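Local coordinates for putative hydrolase (Chloroflexus aurantiacus J-10-fl, PDB 3CMN), which is probably a zinc-dependent metallopeptidase of the zincin-like class, here in a metal-free, largely helical form, at residues A[80-85]-A[155-160]. Residues are numbered along the deposited sequence; the frame is centred on the assembly and turned at random.
Sequences REWLEA and SLYFVE
In the small two-stranded parallel sheet of this mostly helical protein, strand 155-158 and the residue after it meet the start of helix 79-92 through one tryptophan, Trp82, which lies against Tyr157 and Val159. Helix 79-92 follows the partner strand 73-76 after a two-residue link, whose Asp78 accepts hydrogen bonds from the backbone N of Arg80 and Glu81, so the chain leaves the sheet and soon turns into a helix that packs beside the neighbouring strand. Trp82 holds CG anti to its backbone nitrogen (chi1 -180°), which carries the indole off the helix flank until its five-membered ring reaches the strand. There CD1 does most of the touching, 3.5 Å from Tyr157 CE1, which sits in the indole plane at the ring edge. The five-membered ring and the tyrosine ring meet obliquely, planes at 71° and centroids 5.5 Å apart. Further along the same edge, Trp82 NE1 lies 3.3 Å from Tyr157 OH, a polar approach that suits two residues combining a broad apolar surface with one polar atom. Val159, the centre of an inverse gamma turn, stands just before helix 160-169, at its N-cap position, and adds a methyl: its CG2 is 3.7 Å from Trp82 CD1, and its compact branched side chain fits beside the large indole. Leu131 and Ala135 of helix 120-135 pack on Trp82 as well, while Phe77 stacks on the Tyr157 ring. Phe158 points away from helix 79-92 and packs on helix 174-193, which bears the HExxH sequence His184 to His188, probably the zinc-binding motif. Strand 155-158 thus packs on the presumed active-site helix, which is consistent with a zincin-like site in an otherwise unusual fold.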
ATOM      1  N   ARG A  80       2.284 -15.495  11.281  1.00 28.38           N
ATOM      2  CA  ARG A  80       1.459 -15.488  12.476  1.00 28.65           C
ATOM      3  C   ARG A  80       1.454 -14.095  13.105  1.00 28.01           C
ATOM      4  O   ARG A  80       0.403 -13.580  13.505  1.00 28.58           O
ATOM      5  CB  ARG A  80       1.980 -16.514  13.480  1.00 29.98           C
ATOM      6  CG  ARG A  80       1.148 -16.597  14.739  1.00 32.27           C
ATOM      7  CD  ARG A  80       1.686 -17.636  15.692  1.00 34.15           C
ATOM      8  NE  ARG A  80       0.719 -17.908  16.752  1.00 37.46           N
ATOM      9  CZ  ARG A  80       0.571 -17.179  17.853  1.00 38.86           C
ATOM     10  NH1 ARG A  80       1.336 -16.114  18.072  1.00 37.06           N
ATOM     11  NH2 ARG A  80      -0.356 -17.520  18.737  1.00 39.36           N
ATOM     12  N   GLU A  81       2.631 -13.487  13.194  1.00 26.93           N
ATOM     13  CA  GLU A  81       2.728 -12.152  13.766  1.00 26.30           C
ATOM     14  C   GLU A  81       2.014 -11.142  12.880  1.00 25.48           C
ATOM     15  O   GLU A  81       1.384 -10.213  13.377  1.00 25.32           O
ATOM     16  CB  GLU A  81       4.188 -11.759  13.964  1.00 26.66           C
ATOM     17  CG  GLU A  81       4.915 -12.656  14.952  1.00 30.64           C
ATOM     18  CD  GLU A  81       6.392 -12.355  15.029  1.00 32.46           C
ATOM     19  OE1 GLU A  81       7.030 -12.236  13.955  1.00 36.36           O
ATOM     20  OE2 GLU A  81       6.919 -12.245  16.158  1.00 33.60           O
ATOM     21  N   TRP A  82       2.094 -11.324  11.569  1.00 23.92           N
ATOM     22  CA  TRP A  82       1.408 -10.398  10.690  1.00 25.03           C
ATOM     23  C   TRP A  82      -0.093 -10.442  10.993  1.00 25.80           C
ATOM     24  O   TRP A  82      -0.751  -9.402  11.063  1.00 26.32           O
ATOM     25  CB  TRP A  82       1.656 -10.742   9.216  1.00 24.77           C
ATOM     26  CG  TRP A  82       0.957  -9.797   8.293  1.00 23.10           C
ATOM     27  CD1 TRP A  82       1.355  -8.536   7.952  1.00 21.96           C
ATOM     28  CD2 TRP A  82      -0.312 -10.004   7.659  1.00 21.84           C
ATOM     29  NE1 TRP A  82       0.411  -7.946   7.147  1.00 23.29           N
ATOM     30  CE2 TRP A  82      -0.624  -8.822   6.951  1.00 20.75           C
ATOM     31  CE3 TRP A  82      -1.218 -11.074   7.620  1.00 21.84           C
ATOM     32  CZ2 TRP A  82      -1.807  -8.675   6.210  1.00 22.01           C
ATOM     33  CZ3 TRP A  82      -2.394 -10.934   6.884  1.00 24.58           C
ATOM     34  CH2 TRP A  82      -2.677  -9.737   6.188  1.00 21.79           C
ATOM     35  N   LEU A  83      -0.618 -11.650  11.183  1.00 26.37           N
ATOM     36  CA  LEU A  83      -2.033 -11.865  11.481  1.00 28.91           C
ATOM     37  C   LEU A  83      -2.477 -11.308  12.834  1.00 29.76           C
ATOM     38  O   LEU A  83      -3.479 -10.610  12.916  1.00 30.16           O
ATOM     39  CB  LEU A  83      -2.368 -13.362  11.433  1.00 30.08           C
ATOM     40  CG  LEU A  83      -2.574 -14.020  10.069  1.00 30.40           C
ATOM     41  CD1 LEU A  83      -2.714 -15.528  10.276  1.00 30.49           C
ATOM     42  CD2 LEU A  83      -3.824 -13.449   9.386  1.00 30.80           C
ATOM     43  N   GLU A  84      -1.736 -11.639  13.887  1.00 31.17           N
ATOM     44  CA  GLU A  84      -2.052 -11.169  15.237  1.00 32.13           C
ATOM     45  C   GLU A  84      -2.093  -9.648  15.304  1.00 32.86           C
ATOM     46  O   GLU A  84      -2.876  -9.062  16.060  1.00 34.11           O
ATOM     47  CB  GLU A  84      -1.008 -11.667  16.245  1.00 33.48           C
ATOM     48  CG  GLU A  84      -0.938 -13.187  16.435  1.00 37.12           C
ATOM     49  CD  GLU A  84      -2.263 -13.795  16.910  1.00 40.59           C
ATOM     50  OE1 GLU A  84      -3.125 -13.029  17.404  1.00 40.60           O
ATOM     51  OE2 GLU A  84      -2.438 -15.037  16.804  1.00 40.07           O
ATOM     52  N   ALA A  85      -1.248  -9.012  14.503  1.00 31.17           N
ATOM     53  CA  ALA A  85      -1.149  -7.560  14.486  1.00 30.98           C
ATOM     54  C   ALA A  85      -2.154  -6.846  13.589  1.00 30.42           C
ATOM     55  O   ALA A  85      -2.391  -5.656  13.756  1.00 31.73           O
ATOM     56  CB  ALA A  85       0.262  -7.157  14.073  1.00 29.10           C
ATOM     57  N   SER A 155       7.157   3.424  12.823  1.00 38.41           N
ATOM     58  CA  SER A 155       7.719   2.091  12.644  1.00 36.14           C
ATOM     59  C   SER A 155       7.314   1.455  11.331  1.00 33.98           C
ATOM     60  O   SER A 155       6.404   1.925  10.668  1.00 33.43           O
ATOM     61  CB  SER A 155       7.262   1.189  13.789  1.00 37.47           C
ATOM     62  OG  SER A 155       5.855   1.035  13.754  1.00 38.82           O
ATOM     63  N   LEU A 156       8.010   0.386  10.956  1.00 31.67           N
ATOM     64  CA  LEU A 156       7.699  -0.352   9.738  1.00 30.48           C
ATOM     65  C   LEU A 156       7.938  -1.825  10.015  1.00 27.44           C
ATOM     66  O   LEU A 156       8.806  -2.175  10.814  1.00 26.38           O
ATOM     67  CB  LEU A 156       8.594   0.100   8.578  1.00 31.14           C
ATOM     68  CG  LEU A 156       8.287   1.449   7.919  1.00 33.03           C
ATOM     69  CD1 LEU A 156       9.367   1.776   6.902  1.00 33.09           C
ATOM     70  CD2 LEU A 156       6.927   1.394   7.226  1.00 32.38           C
ATOM     71  N   TYR A 157       7.150  -2.690   9.381  1.00 25.94           N
ATOM     72  CA  TYR A 157       7.339  -4.130   9.551  1.00 24.11           C
ATOM     73  C   TYR A 157       7.531  -4.764   8.194  1.00 22.42           C
ATOM     74  O   TYR A 157       7.105  -4.225   7.178  1.00 20.62           O
ATOM     75  CB  TYR A 157       6.167  -4.794  10.306  1.00 25.60           C
ATOM     76  CG  TYR A 157       4.807  -4.779   9.615  1.00 28.02           C
ATOM     77  CD1 TYR A 157       4.562  -5.562   8.479  1.00 26.72           C
ATOM     78  CD2 TYR A 157       3.754  -4.005  10.125  1.00 27.51           C
ATOM     79  CE1 TYR A 157       3.300  -5.576   7.866  1.00 29.33           C
ATOM     80  CE2 TYR A 157       2.483  -4.016   9.520  1.00 28.24           C
ATOM     81  CZ  TYR A 157       2.266  -4.798   8.393  1.00 28.89           C
ATOM     82  OH  TYR A 157       1.032  -4.788   7.770  1.00 33.45           O
ATOM     83  N   PHE A 158       8.199  -5.905   8.192  1.00 23.48           N
ATOM     84  CA  PHE A 158       8.475  -6.641   6.974  1.00 23.00           C
ATOM     85  C   PHE A 158       8.159  -8.094   7.266  1.00 23.56           C
ATOM     86  O   PHE A 158       8.585  -8.622   8.284  1.00 24.93           O
ATOM     87  CB  PHE A 158       9.958  -6.488   6.593  1.00 21.32           C
ATOM     88  CG  PHE A 158      10.408  -5.049   6.473  1.00 21.88           C
ATOM     89  CD1 PHE A 158      10.740  -4.308   7.599  1.00 21.77           C
ATOM     90  CD2 PHE A 158      10.454  -4.420   5.228  1.00 21.62           C
ATOM     91  CE1 PHE A 158      11.110  -2.957   7.491  1.00 22.51           C
ATOM     92  CE2 PHE A 158      10.819  -3.074   5.105  1.00 19.85           C
ATOM     93  CZ  PHE A 158      11.148  -2.341   6.242  1.00 21.20           C
ATOM     94  N   VAL A 159       7.367  -8.714   6.415  1.00 24.89           N
ATOM     95  CA  VAL A 159       7.115 -10.140   6.583  1.00 27.03           C
ATOM     96  C   VAL A 159       8.177 -10.967   5.866  1.00 27.22           C
ATOM     97  O   VAL A 159       7.948 -11.461   4.779  1.00 28.10           O
ATOM     98  CB  VAL A 159       5.713 -10.527   6.081  1.00 25.91           C
ATOM     99  CG1 VAL A 159       5.334 -11.915   6.576  1.00 20.00           C
ATOM    100  CG2 VAL A 159       4.686  -9.496   6.523  1.00 20.00           C
ATOM    101  N   GLU A 160       9.376 -11.009   6.438  1.00 27.91           N
ATOM    102  CA  GLU A 160      10.586 -11.570   5.851  1.00 30.13           C
ATOM    103  C   GLU A 160      10.305 -12.916   5.193  1.00 29.90           C
ATOM    104  O   GLU A 160      10.923 -13.186   4.137  1.00 30.54           O
ATOM    105  CB  GLU A 160      11.680 -11.712   6.910  1.00 30.04           C
ATOM    106  CG  GLU A 160      13.059 -11.273   6.441  1.00 31.36           C
ATOM    107  CD  GLU A 160      13.752 -12.330   5.603  1.00 20.00           C
ATOM    108  OE1 GLU A 160      13.600 -13.529   5.916  1.00 20.00           O
ATOM    109  OE2 GLU A 160      14.448 -11.957   4.635  1.00 20.00           O
TER